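Local coordinates for protein eukaryotic peptide chain release factor GTP-binding subunit (Schizosaccharomyces pombe, PDB 1R5B) that is the GTP-binding subunit of the eukaryotic peptide chain release factor, a multidomain protein with an elongation factor Tu-type GTP-binding domain of P-loop fold, at residues T67-K72 and Y115-H120; S143-G148 and Q179-L184; K227-S232 and P249-P254; Y319-E324 and G332-L337; H360-F365 and V434-F439. One frame throughout, in Å; residues are numbered along the deposited sequence.

Contact 1 (T67-K72 and Y115-H120)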
# COMPACT_ATOMS: atom_id res chain seq x y z
N THR A 67 5.15 18.82 4.31
CA THR A 67 4.88 18.08 3.10
C THR A 67 4.39 19.00 1.97
O THR A 67 3.99 18.54 0.91
CB THR A 67 3.87 16.99 3.50
OG1 THR A 67 4.09 15.80 2.76
CG2 THR A 67 2.43 17.38 3.23
N GLY A 68 4.39 20.32 2.21
CA GLY A 68 4.11 21.32 1.20
C GLY A 68 2.65 21.52 0.79
O GLY A 68 2.39 22.21 -0.19
N MET A 69 1.71 20.92 1.51
CA MET A 69 0.29 21.09 1.22
C MET A 69 -0.27 22.44 1.71
O MET A 69 -1.19 22.99 1.10
CB MET A 69 -0.52 19.94 1.84
CG MET A 69 -1.34 19.16 0.83
SD MET A 69 -0.38 18.39 -0.48
CE MET A 69 0.78 17.53 0.40
N VAL A 70 0.27 22.96 2.81
CA VAL A 70 -0.14 24.27 3.32
C VAL A 70 1.09 25.09 3.71
O VAL A 70 2.15 24.54 4.00
CB VAL A 70 -1.11 24.14 4.52
CG1 VAL A 70 -2.36 23.37 4.11
CG2 VAL A 70 -0.45 23.45 5.72
N ASP A 71 0.94 26.41 3.70
CA ASP A 71 2.03 27.29 4.14
C ASP A 71 1.96 27.50 5.65
O ASP A 71 1.06 26.98 6.30
CB ASP A 71 2.01 28.63 3.38
CG ASP A 71 0.79 29.48 3.70
OD1 ASP A 71 0.71 30.60 3.16
OD2 ASP A 71 -0.13 29.11 4.45
N LYS A 72 2.93 28.23 6.19
CA LYS A 72 3.06 28.40 7.64
C LYS A 72 1.79 29.01 8.25
O LYS A 72 1.28 28.48 9.26
CB LYS A 72 4.29 29.27 7.97
CG LYS A 72 4.57 29.52 9.47
CD LYS A 72 5.86 30.37 9.69
CE LYS A 72 5.62 31.88 9.59
NZ LYS A 72 6.20 32.63 10.75
N TYR A 115 -5.54 16.18 2.72
CA TYR A 115 -4.65 15.06 2.49
C TYR A 115 -3.19 15.52 2.45
O TYR A 115 -2.90 16.70 2.32
CB TYR A 115 -5.02 14.36 1.17
CG TYR A 115 -4.71 15.17 -0.08
CD1 TYR A 115 -3.44 15.15 -0.65
CD2 TYR A 115 -5.69 15.94 -0.71
CE1 TYR A 115 -3.14 15.89 -1.80
CE2 TYR A 115 -5.41 16.69 -1.87
CZ TYR A 115 -4.13 16.65 -2.40
OH TYR A 115 -3.82 17.38 -3.54
N PHE A 116 -2.26 14.57 2.55
CA PHE A 116 -0.84 14.85 2.40
C PHE A 116 -0.12 13.72 1.69
O PHE A 116 -0.65 12.62 1.58
CB PHE A 116 -0.21 15.10 3.76
CG PHE A 116 -0.21 13.91 4.68
CD1 PHE A 116 0.88 13.06 4.74
CD2 PHE A 116 -1.30 13.64 5.49
CE1 PHE A 116 0.90 11.97 5.58
CE2 PHE A 116 -1.29 12.55 6.34
CZ PHE A 116 -0.18 11.71 6.38
N GLU A 117 1.09 13.97 1.21
CA GLU A 117 1.80 12.99 0.40
C GLU A 117 3.19 12.68 0.90
O GLU A 117 3.87 13.52 1.47
CB GLU A 117 1.91 13.44 -1.06
CG GLU A 117 0.59 13.77 -1.72
CD GLU A 117 0.69 13.79 -3.23
OE1 GLU A 117 1.82 13.82 -3.75
OE2 GLU A 117 -0.36 13.77 -3.91
N THR A 118 3.57 11.43 0.69
CA THR A 118 4.94 10.95 0.78
C THR A 118 5.33 10.51 -0.63
O THR A 118 4.55 10.71 -1.57
CB THR A 118 4.99 9.76 1.74
OG1 THR A 118 4.08 8.72 1.29
CG2 THR A 118 4.48 10.17 3.12
N GLU A 119 6.49 9.89 -0.78
CA GLU A 119 7.02 9.56 -2.11
C GLU A 119 6.06 8.64 -2.87
O GLU A 119 5.77 8.88 -4.03
CB GLU A 119 8.41 8.92 -2.02
CG GLU A 119 9.16 8.80 -3.34
CD GLU A 119 10.39 7.89 -3.27
OE1 GLU A 119 11.05 7.67 -4.32
OE2 GLU A 119 10.71 7.40 -2.17
N HIS A 120 5.53 7.62 -2.19
CA HIS A 120 4.70 6.62 -2.86
C HIS A 120 3.20 6.72 -2.59
O HIS A 120 2.43 6.04 -3.25
CB HIS A 120 5.17 5.22 -2.47
CG HIS A 120 6.62 4.97 -2.74
ND1 HIS A 120 7.14 4.89 -4.01
CD2 HIS A 120 7.66 4.77 -1.89
CE1 HIS A 120 8.44 4.66 -3.94
NE2 HIS A 120 8.78 4.57 -2.66
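A Schellman motif closes helix 56-66 of the GTP-binding domain, and the chain that leaves it is laid against the backbone of an edge strand, 115-117. Gly68, at positive phi, is the C-prime residue of the motif, and on either side of it in sequence Thr67 and Met69 both point their CB toward the strand. Met69 has the larger footprint. Its chain bends at chi2 and chi3 (60° and 53°), so that Met69 CG comes against the carbonyl of Tyr115, 3.3 Å from its O, while the methyl curls back over the backbone, with Met69 CE 3.7 Å from Phe116 CA and equally far from Glu117 N. The sulfur makes an oblique Met-aromatic contact with Tyr115, Met69 SD lying 4.8 Å from the ring centroid, and the two side chains cross at about a right angle. Cation-pi contact with Arg122 gives the same ring a second partner, and that arginine also forms a salt bridge with Glu117, which meets Met69 through its aliphatic part. Phe116 turns its ring away from the loop onto Ile63 and Leu64 of the helix and stacks on Phe123, yet its CB still meets Thr67. The two branches of that threonine divide the work: Thr67 CG2 packs 3.5 Å from Phe116 CB, and Thr67 OG1 comes to 2.6 Å from Glu117 O at an angle too poor for a hydrogen bond.

Contact 2 (S143-G148 and Q179-L184)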
# COMPACT_ATOMS: atom_id res chain seq x y z
N SER A 143 -14.74 5.52 4.37
CA SER A 143 -14.53 6.01 5.75
C SER A 143 -13.99 4.88 6.66
O SER A 143 -14.15 4.95 7.90
CB SER A 143 -15.83 6.57 6.33
OG SER A 143 -16.39 7.59 5.51
N GLN A 144 -13.39 3.85 6.06
CA GLN A 144 -12.64 2.84 6.80
C GLN A 144 -11.18 3.22 6.70
O GLN A 144 -10.63 3.40 5.61
CB GLN A 144 -12.89 1.44 6.23
CG GLN A 144 -12.11 0.28 6.88
CD GLN A 144 -12.26 0.20 8.40
OE1 GLN A 144 -13.38 -0.00 8.91
NE2 GLN A 144 -11.13 0.32 9.14
N ALA A 145 -10.55 3.38 7.84
CA ALA A 145 -9.14 3.78 7.89
C ALA A 145 -8.22 2.63 7.49
O ALA A 145 -8.51 1.48 7.76
CB ALA A 145 -8.80 4.24 9.29
N ASP A 146 -7.13 2.95 6.81
CA ASP A 146 -6.05 2.00 6.58
C ASP A 146 -5.06 2.02 7.73
O ASP A 146 -4.47 0.99 8.05
CB ASP A 146 -5.30 2.34 5.30
CG ASP A 146 -6.14 2.15 4.06
OD1 ASP A 146 -6.67 1.05 3.85
OD2 ASP A 146 -6.33 3.06 3.24
N ILE A 147 -4.86 3.18 8.32
CA ILE A 147 -3.84 3.39 9.34
C ILE A 147 -4.45 4.20 10.48
O ILE A 147 -5.13 5.18 10.25
CB ILE A 147 -2.66 4.18 8.76
CG1 ILE A 147 -1.97 3.42 7.62
CG2 ILE A 147 -1.65 4.50 9.85
CD1 ILE A 147 -1.12 4.33 6.71
N GLY A 148 -4.23 3.77 11.71
CA GLY A 148 -4.65 4.48 12.90
C GLY A 148 -3.41 4.92 13.63
O GLY A 148 -2.51 4.11 13.84
N GLN A 179 -12.51 1.15 15.17
CA GLN A 179 -12.23 1.63 13.82
C GLN A 179 -11.49 0.60 12.94
O GLN A 179 -11.04 0.93 11.84
CB GLN A 179 -11.37 2.91 13.88
CG GLN A 179 -12.07 4.10 14.48
CD GLN A 179 -12.97 4.80 13.49
OE1 GLN A 179 -12.49 5.46 12.56
NE2 GLN A 179 -14.28 4.65 13.68
N GLY A 180 -11.34 -0.63 13.43
CA GLY A 180 -10.77 -1.71 12.64
C GLY A 180 -9.26 -1.65 12.60
O GLY A 180 -8.65 -2.36 11.81
N ILE A 181 -8.66 -0.84 13.46
CA ILE A 181 -7.20 -0.70 13.52
C ILE A 181 -6.61 -1.82 14.32
O ILE A 181 -6.64 -1.79 15.55
CB ILE A 181 -6.75 0.66 14.16
CG1 ILE A 181 -7.42 1.83 13.46
CG2 ILE A 181 -5.22 0.78 14.09
CD1 ILE A 181 -7.28 1.77 11.94
N ASN A 182 -6.09 -2.82 13.62
CA ASN A 182 -5.48 -3.99 14.23
C ASN A 182 -3.96 -3.88 14.26
O ASN A 182 -3.29 -4.69 14.89
CB ASN A 182 -5.91 -5.25 13.48
CG ASN A 182 -7.40 -5.51 13.61
OD1 ASN A 182 -8.05 -5.93 12.66
ND2 ASN A 182 -7.94 -5.24 14.78
N HIS A 183 -3.42 -2.89 13.57
CA HIS A 183 -2.01 -2.59 13.66
C HIS A 183 -1.91 -1.10 13.97
O HIS A 183 -2.08 -0.26 13.10
CB HIS A 183 -1.32 -2.92 12.35
CG HIS A 183 0.14 -2.63 12.34
ND1 HIS A 183 0.64 -1.37 12.17
CD2 HIS A 183 1.22 -3.45 12.48
CE1 HIS A 183 1.96 -1.41 12.20
NE2 HIS A 183 2.34 -2.66 12.38
N LEU A 184 -1.69 -0.80 15.24
CA LEU A 184 -1.76 0.56 15.73
C LEU A 184 -0.38 1.20 15.65
O LEU A 184 0.59 0.64 16.12
CB LEU A 184 -2.24 0.52 17.17
CG LEU A 184 -2.63 1.83 17.83
CD1 LEU A 184 -3.76 2.48 17.07
CD2 LEU A 184 -3.07 1.56 19.25
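The beta-alpha-beta crossover that joins the neighbouring parallel strands 147-153 and 184-189 of the GTP-binding domain's sheet turns back into the sheet here, where the loop after helix 169-178 passes the start of the earlier strand. A Schellman motif with Gly180 as its C-prime residue stops the helix, and Gln144 reaches over to the end of the helix. With CG anti to the backbone N (chi1 177°) and the chain bent at chi2, the amide curls round until Gln144 NE2 donates to Gln179 O at 2.8 Å, from above that carbonyl's plane rather than along a lone pair. Gln144 NE2 also donates to Ala145 O at 3.2 Å, this time in the carbonyl plane and on a lone pair. Two acceptors, both close to the plane of the amide, thus hold the group flat and fix its rotation.

Further along, Ile181 supplies the apolar half. Ile181 CD1 touches Ala145 CB at 3.9 Å and lies 3.7 Å from Gly148 N, while CG1 and CG2 of the isoleucine both rest on Gly148 CA. Because Gly148 has no side chain, the isoleucine can lie directly on bare backbone at the start of the strand. Leu184, with CG anti to the backbone N, brings CD1 to 3.8 Å from Gly148 O. Ala145 and Ile147 also pack on strand 42-50, the neighbour on the other side of 147-153, in the alpha/beta core typical of P-loop proteins.

Contact 3 (K227-S232 and P249-P254)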
# COMPACT_ATOMS: atom_id res chain seq x y z
N LYS A 227 3.44 -0.30 16.45
CA LYS A 227 4.69 0.39 16.14
C LYS A 227 4.75 1.63 17.00
O LYS A 227 3.85 2.46 16.94
CB LYS A 227 4.75 0.80 14.65
CG LYS A 227 6.06 1.48 14.20
CD LYS A 227 7.25 0.57 14.48
CE LYS A 227 8.49 0.94 13.71
NZ LYS A 227 9.17 2.05 14.37
N TYR A 228 5.81 1.77 17.79
CA TYR A 228 6.04 2.99 18.58
C TYR A 228 7.07 3.87 17.89
O TYR A 228 8.04 3.37 17.30
CB TYR A 228 6.52 2.63 19.99
CG TYR A 228 5.50 1.86 20.78
CD1 TYR A 228 5.53 0.47 20.82
CD2 TYR A 228 4.48 2.51 21.46
CE1 TYR A 228 4.58 -0.25 21.53
CE2 TYR A 228 3.52 1.80 22.18
CZ TYR A 228 3.58 0.43 22.20
OH TYR A 228 2.65 -0.28 22.90
N MET A 229 6.86 5.19 17.95
CA MET A 229 7.79 6.15 17.36
C MET A 229 7.80 7.46 18.11
O MET A 229 6.74 8.03 18.37
CB MET A 229 7.41 6.44 15.92
CG MET A 229 8.43 5.89 14.95
SD MET A 229 8.00 6.15 13.27
CE MET A 229 6.45 5.48 13.22
N PRO A 230 8.99 7.96 18.44
CA PRO A 230 9.11 9.26 19.08
C PRO A 230 9.04 10.33 18.01
O PRO A 230 9.60 10.13 16.92
CB PRO A 230 10.48 9.21 19.72
CG PRO A 230 11.27 8.33 18.83
CD PRO A 230 10.31 7.34 18.25
N VAL A 231 8.32 11.40 18.31
CA VAL A 231 8.30 12.61 17.50
C VAL A 231 8.14 13.84 18.39
O VAL A 231 7.86 13.75 19.60
CB VAL A 231 7.13 12.63 16.50
CG1 VAL A 231 7.06 11.33 15.70
CG2 VAL A 231 5.81 12.87 17.20
N SER A 232 8.33 15.00 17.77
CA SER A 232 7.90 16.26 18.34
C SER A 232 7.22 17.05 17.23
O SER A 232 7.86 17.49 16.28
CB SER A 232 9.08 17.04 18.90
OG SER A 232 8.70 18.39 19.14
N PRO A 249 20.58 10.52 19.89
CA PRO A 249 21.54 9.52 19.39
C PRO A 249 21.01 8.08 19.39
O PRO A 249 21.47 7.28 18.57
CB PRO A 249 22.73 9.62 20.37
CG PRO A 249 22.44 10.77 21.29
CD PRO A 249 21.00 11.11 21.17
N TRP A 250 20.07 7.78 20.27
CA TRP A 250 19.67 6.39 20.54
C TRP A 250 18.59 5.85 19.60
O TRP A 250 18.58 4.66 19.32
CB TRP A 250 19.22 6.22 22.01
CG TRP A 250 18.24 7.25 22.47
CD1 TRP A 250 18.53 8.41 23.13
CD2 TRP A 250 16.82 7.23 22.30
NE1 TRP A 250 17.38 9.11 23.39
CE2 TRP A 250 16.31 8.41 22.88
CE3 TRP A 250 15.92 6.32 21.71
CZ2 TRP A 250 14.94 8.70 22.90
CZ3 TRP A 250 14.56 6.62 21.73
CH2 TRP A 250 14.09 7.80 22.32
N TYR A 251 17.69 6.72 19.13
CA TYR A 251 16.67 6.29 18.16
C TYR A 251 17.30 6.26 16.79
O TYR A 251 17.83 7.27 16.30
CB TYR A 251 15.47 7.24 18.10
CG TYR A 251 14.41 6.75 17.12
CD1 TYR A 251 13.67 5.61 17.41
CD2 TYR A 251 14.16 7.41 15.93
CE1 TYR A 251 12.69 5.14 16.53
CE2 TYR A 251 13.18 6.95 15.03
CZ TYR A 251 12.45 5.81 15.34
OH TYR A 251 11.49 5.32 14.48
N GLN A 252 17.25 5.09 16.16
CA GLN A 252 17.84 4.96 14.84
C GLN A 252 16.86 4.26 13.90
O GLN A 252 17.26 3.51 13.01
CB GLN A 252 19.18 4.23 14.96
CG GLN A 252 20.26 4.95 15.82
CD GLN A 252 21.26 5.82 15.01
OE1 GLN A 252 21.11 6.01 13.80
NE2 GLN A 252 22.28 6.35 15.71
N GLY A 253 15.57 4.52 14.13
CA GLY A 253 14.52 4.03 13.26
C GLY A 253 14.14 5.08 12.23
O GLY A 253 14.86 6.05 12.02
N PRO A 254 13.01 4.87 11.55
CA PRO A 254 12.50 5.83 10.58
C PRO A 254 11.66 6.95 11.22
O PRO A 254 11.14 6.80 12.33
CB PRO A 254 11.62 4.95 9.68
CG PRO A 254 11.11 3.89 10.57
CD PRO A 254 12.16 3.66 11.62
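The ring of Tyr251, in the loop leading to helix 256-262, is the platform on which the last strand of the GTP-binding domain's mixed sheet, 226-230, comes to rest. Pro230 lies over one face, its CD 3.9 Å from the ring centroid and 18° off the normal, a CH-pi contact, with Pro230 CG beside it above CG and CD1 of the ring. The opposite face is taken by the loop itself: Gly253 N sits 3.4 Å above the ring plane, over its centre. Met229 meets the phenol end, where its CG is 3.1 Å from Tyr251 OH.

What fixes the ring is a short bond within the loop. Tyr251 CG is anti to the backbone N (chi1 -178°), which carries the ring forward along the chain, and Tyr251 OH donates to Pro254 O at 2.6 Å, in the carbonyl plane and on a lone pair. Behind this shell, Tyr259 of the helix touches Lys227, Met229 and Pro254 alike, Asn238 and Val243 pack on Tyr251, and backbone bonds tie Met229 to Val186 and Ile188 of the adjacent strand. Extended at chi2 (178°), Met229 brings its sulfur to the same carbonyl, with Met229 SD 3.3 Å from Pro254 O.

Contact 4 (Y319-E324 and G332-L337)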
# COMPACT_ATOMS: atom_id res chain seq x y z
N TYR A 319 6.05 -19.89 4.00
CA TYR A 319 7.44 -19.58 4.34
C TYR A 319 7.80 -18.17 3.87
O TYR A 319 7.35 -17.73 2.82
CB TYR A 319 8.41 -20.58 3.69
CG TYR A 319 8.20 -22.03 4.05
CD1 TYR A 319 7.38 -22.86 3.28
CD2 TYR A 319 8.84 -22.60 5.15
CE1 TYR A 319 7.20 -24.21 3.60
CE2 TYR A 319 8.67 -23.95 5.48
CZ TYR A 319 7.85 -24.74 4.71
OH TYR A 319 7.67 -26.06 5.04
N ASP A 320 8.62 -17.47 4.64
CA ASP A 320 9.05 -16.12 4.25
C ASP A 320 10.33 -16.21 3.44
O ASP A 320 10.85 -17.30 3.22
CB ASP A 320 9.25 -15.22 5.48
CG ASP A 320 10.24 -15.79 6.46
OD1 ASP A 320 11.20 -16.47 6.04
OD2 ASP A 320 10.13 -15.61 7.69
N GLU A 321 10.86 -15.05 3.01
CA GLU A 321 12.11 -15.00 2.23
C GLU A 321 13.34 -15.60 2.96
O GLU A 321 14.38 -15.82 2.33
CB GLU A 321 12.41 -13.56 1.76
CG GLU A 321 12.21 -13.33 0.26
CD GLU A 321 11.69 -11.94 -0.11
OE1 GLU A 321 11.42 -11.11 0.79
OE2 GLU A 321 11.55 -11.68 -1.32
N ALA A 322 13.21 -15.84 4.27
CA ALA A 322 14.22 -16.60 5.03
C ALA A 322 13.77 -18.04 5.38
O ALA A 322 14.07 -18.54 6.48
CB ALA A 322 14.61 -15.84 6.29
N ASP A 323 13.09 -18.70 4.44
CA ASP A 323 12.56 -20.08 4.57
C ASP A 323 12.22 -20.61 5.98
O ASP A 323 12.56 -21.74 6.30
CB ASP A 323 13.50 -21.08 3.86
CG ASP A 323 13.50 -20.91 2.35
OD1 ASP A 323 12.41 -20.98 1.73
OD2 ASP A 323 14.55 -20.72 1.70
N GLU A 324 11.57 -19.80 6.81
CA GLU A 324 11.05 -20.27 8.09
C GLU A 324 9.54 -20.35 7.99
O GLU A 324 8.90 -19.50 7.38
CB GLU A 324 11.46 -19.34 9.24
CG GLU A 324 10.99 -19.80 10.62
CD GLU A 324 12.08 -19.73 11.69
OE1 GLU A 324 13.11 -20.43 11.54
OE2 GLU A 324 11.90 -19.00 12.68
N GLY A 332 1.76 -7.42 0.93
CA GLY A 332 3.07 -6.80 1.03
C GLY A 332 4.15 -7.79 1.44
O GLY A 332 5.33 -7.46 1.44
N ASP A 333 3.76 -9.01 1.79
CA ASP A 333 4.71 -10.05 2.13
C ASP A 333 5.07 -10.84 0.88
O ASP A 333 4.21 -11.10 0.03
CB ASP A 333 4.12 -11.01 3.16
CG ASP A 333 3.91 -10.36 4.51
OD1 ASP A 333 4.38 -9.23 4.73
OD2 ASP A 333 3.29 -10.94 5.42
N GLN A 334 6.34 -11.22 0.80
CA GLN A 334 6.82 -12.18 -0.19
C GLN A 334 6.83 -13.54 0.48
O GLN A 334 7.53 -13.75 1.46
CB GLN A 334 8.22 -11.82 -0.70
CG GLN A 334 8.32 -11.77 -2.25
CD GLN A 334 8.35 -10.35 -2.81
OE1 GLN A 334 8.67 -9.40 -2.08
NE2 GLN A 334 8.06 -10.21 -4.09
N VAL A 335 6.03 -14.45 -0.05
CA VAL A 335 5.84 -15.76 0.56
C VAL A 335 6.13 -16.90 -0.40
O VAL A 335 6.17 -16.71 -1.62
CB VAL A 335 4.41 -15.92 1.09
CG1 VAL A 335 4.17 -14.94 2.25
CG2 VAL A 335 3.37 -15.72 -0.02
N ARG A 336 6.33 -18.07 0.18
CA ARG A 336 6.49 -19.33 -0.55
C ARG A 336 5.50 -20.32 0.06
O ARG A 336 5.58 -20.63 1.25
CB ARG A 336 7.92 -19.84 -0.42
CG ARG A 336 8.93 -18.96 -1.13
CD ARG A 336 10.13 -18.59 -0.27
NE ARG A 336 10.97 -17.57 -0.91
CZ ARG A 336 12.30 -17.61 -1.00
NH1 ARG A 336 13.00 -18.61 -0.49
NH2 ARG A 336 12.96 -16.62 -1.61
N LEU A 337 4.57 -20.78 -0.77
CA LEU A 337 3.43 -21.55 -0.31
C LEU A 337 3.49 -22.97 -0.83
O LEU A 337 3.45 -23.19 -2.04
CB LEU A 337 2.16 -20.90 -0.83
CG LEU A 337 1.97 -19.40 -0.59
CD1 LEU A 337 0.61 -19.00 -1.10
CD2 LEU A 337 2.12 -19.03 0.88
O HOH W 1 11.10 -14.12 -3.08
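A type I turn, Asp320 to Asp323, links strands 311-319 and 325-330, and Arg336 of strand 334-340 reaches up into it. The antiparallel pair beneath sets the register: Tyr319 and Arg336 are a hydrogen-bonded pair, N to O at 2.9 Å in both directions. Arg336, bent at chi2 (130°), reaches across the turn, crosses the side chains of Glu321 and Asp323 at about a right angle, and lays one guanidinium face under Glu321 CA. This belongs to the beta domain that follows the GTP-binding domain, consistent with the second-domain barrel of translation factors related to elongation factor Tu. At the guanidinium edge, Arg336 NH1 donates to Asp323 OD1 at 3.3 Å in a salt bridge that meets the carboxylate from above its plane. Also at the edge, in the guanidinium plane, a water takes a weak bond from Arg336 NH2 and donates to Glu321 OE2 at 3.0 Å. That carboxylate also lies against the aliphatic part of Gln334, with Glu321 OE2 3.4 Å from Gln334 CG. Tyr319 directs its hydroxyl to Arg338, while its ring edge meets Arg336 O, 3.5 Å from Tyr319 CD1.

Contact 5 (H360-F365 and V434-F439)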
# COMPACT_ATOMS: atom_id res chain seq x y z
N HIS A 360 -10.44 -10.71 -10.55
CA HIS A 360 -11.04 -10.74 -11.87
C HIS A 360 -10.08 -11.28 -12.92
O HIS A 360 -8.88 -11.22 -12.76
CB HIS A 360 -11.50 -9.35 -12.28
CG HIS A 360 -12.66 -8.85 -11.49
ND1 HIS A 360 -13.94 -8.78 -12.01
CD2 HIS A 360 -12.75 -8.43 -10.21
CE1 HIS A 360 -14.76 -8.32 -11.08
NE2 HIS A 360 -14.06 -8.10 -9.98
N ALA A 361 -10.66 -11.82 -13.98
CA ALA A 361 -9.91 -12.25 -15.14
C ALA A 361 -10.80 -11.99 -16.34
O ALA A 361 -12.01 -12.16 -16.27
CB ALA A 361 -9.59 -13.70 -15.05
N THR A 362 -10.18 -11.56 -17.43
CA THR A 362 -10.94 -11.15 -18.60
C THR A 362 -10.09 -11.19 -19.85
O THR A 362 -8.88 -11.36 -19.76
CB THR A 362 -11.51 -9.73 -18.37
OG1 THR A 362 -12.51 -9.42 -19.33
CG2 THR A 362 -10.44 -8.67 -18.59
N THR A 363 -10.74 -11.06 -21.00
CA THR A 363 -10.05 -10.87 -22.26
C THR A 363 -10.29 -9.47 -22.82
O THR A 363 -9.79 -9.15 -23.89
CB THR A 363 -10.52 -11.92 -23.30
OG1 THR A 363 -11.95 -11.97 -23.34
CG2 THR A 363 -10.11 -13.32 -22.90
N ARG A 364 -11.04 -8.64 -22.10
CA ARG A 364 -11.45 -7.33 -22.62
C ARG A 364 -11.37 -6.22 -21.57
O ARG A 364 -12.00 -6.32 -20.52
CB ARG A 364 -12.87 -7.41 -23.19
CG ARG A 364 -12.98 -8.33 -24.39
CD ARG A 364 -14.31 -8.28 -25.11
NE ARG A 364 -14.49 -9.44 -25.98
CZ ARG A 364 -14.92 -10.64 -25.59
NH1 ARG A 364 -15.23 -10.88 -24.32
NH2 ARG A 364 -15.06 -11.62 -26.49
N PHE A 365 -10.62 -5.17 -21.88
CA PHE A 365 -10.42 -4.06 -20.94
C PHE A 365 -9.89 -2.78 -21.59
O PHE A 365 -9.26 -2.81 -22.64
CB PHE A 365 -9.43 -4.47 -19.85
CG PHE A 365 -8.06 -4.78 -20.36
CD1 PHE A 365 -7.77 -6.03 -20.87
CD2 PHE A 365 -7.04 -3.84 -20.31
CE1 PHE A 365 -6.51 -6.33 -21.31
CE2 PHE A 365 -5.78 -4.15 -20.76
CZ PHE A 365 -5.52 -5.41 -21.26
N VAL A 434 -6.61 -13.32 -18.73
CA VAL A 434 -5.55 -13.03 -17.77
C VAL A 434 -6.10 -12.26 -16.60
O VAL A 434 -7.05 -11.49 -16.74
CB VAL A 434 -4.31 -12.34 -18.45
CG1 VAL A 434 -4.65 -11.79 -19.82
CG2 VAL A 434 -3.69 -11.26 -17.56
N CYS A 435 -5.52 -12.49 -15.42
CA CYS A 435 -6.00 -11.86 -14.20
C CYS A 435 -5.56 -10.43 -14.15
O CYS A 435 -4.43 -10.13 -14.49
CB CYS A 435 -5.49 -12.59 -12.97
SG CYS A 435 -5.96 -14.33 -12.96
N MET A 436 -6.45 -9.55 -13.73
CA MET A 436 -6.16 -8.13 -13.65
C MET A 436 -7.24 -7.43 -12.83
O MET A 436 -8.35 -7.94 -12.68
CB MET A 436 -6.06 -7.50 -15.06
CG MET A 436 -7.37 -7.50 -15.86
SD MET A 436 -7.33 -6.70 -17.51
CE MET A 436 -6.19 -7.68 -18.26
N GLU A 437 -6.88 -6.28 -12.28
CA GLU A 437 -7.83 -5.35 -11.71
C GLU A 437 -7.46 -3.94 -12.20
O GLU A 437 -6.34 -3.70 -12.67
CB GLU A 437 -7.73 -5.36 -10.18
CG GLU A 437 -7.97 -6.71 -9.53
CD GLU A 437 -9.43 -7.08 -9.38
OE1 GLU A 437 -10.29 -6.20 -9.20
OE2 GLU A 437 -9.71 -8.29 -9.41
N ARG A 438 -8.39 -3.01 -12.05
CA ARG A 438 -8.10 -1.59 -12.24
C ARG A 438 -6.87 -1.19 -11.43
O ARG A 438 -6.74 -1.61 -10.28
CB ARG A 438 -9.29 -0.75 -11.80
CG ARG A 438 -10.58 -1.01 -12.59
CD ARG A 438 -11.58 0.12 -12.51
NE ARG A 438 -12.06 0.33 -11.15
CZ ARG A 438 -12.58 1.47 -10.69
NH1 ARG A 438 -12.73 2.52 -11.49
NH2 ARG A 438 -12.97 1.55 -9.42
N PHE A 439 -5.96 -0.41 -12.01
CA PHE A 439 -4.81 0.14 -11.30
C PHE A 439 -5.26 0.86 -10.03
O PHE A 439 -4.61 0.78 -8.98
CB PHE A 439 -4.05 1.12 -12.21
CG PHE A 439 -2.81 1.72 -11.57
CD1 PHE A 439 -1.61 1.00 -11.52
CD2 PHE A 439 -2.84 3.00 -11.03
CE1 PHE A 439 -0.48 1.54 -10.93
CE2 PHE A 439 -1.69 3.55 -10.44
CZ PHE A 439 -0.51 2.82 -10.39
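A buried carboxylate here receives a backbone amide almost along its own C-O axis: His360 N donates to Glu437 OE2 at 2.8 Å, with an N-H...O angle of 177°. Glu437 gets there through a bend at chi2 (-81°), and Glu437 OE2 also lies in the plane of the imidazole at its edge, 3.1 Å from His360 CD2, the ring and carboxylate planes standing 70° apart. Tyr442 and Val359 also pack on the glutamate.

Next to this bond runs a small antiparallel ribbon. Thr362 and Val434 form a hydrogen-bonded pair, N to O at 3.2 Å both ways, and Ala361 with Cys435 is the non-hydrogen-bonded pair. Met436 N adds a bond to His360 O. At Thr363 the chain turns a corner, helped by an ST turn in which Thr362 OG1 accepts from Arg364 N; that hydroxyl also bonds to Leu466 O. Beyond the corner Phe365 enters the six-stranded sheet of the C-terminal domain. Met436 spans the angle, its SD and CE both over one face of the Phe365 ring, each 3.7 Å from the centroid, in combined Met-aromatic and CH-pi contacts. As acceptor of a backbone N-H, Glu437 is consistent with an ionised carboxylate; if so charged, it could indirectly favour a protonated imidazole, although His360 NE2 does not touch it.

Overall arrangement
Followed from the N terminus, the five contacts come strictly in series: each loop closes before the next opens, and none nest or cross. The first three belong to the GTP-binding domain and reach one mixed sheet. Contact 1 sets the end of helix 56-66 beside edge strand 115-117, contact 2 closes the crossover between two central strands, and contact 3 holds the other edge strand against the loop before helix 256-262. Contacts 2 and 3 touch, Leu184 O lying 3.0 Å from Lys227 N in a probable hydrogen bond. Contact 4 closes a short loop in the following beta domain. Contact 5 spans the longest separation, within the C-terminal region, its centre about 42 Å from that of contact 3.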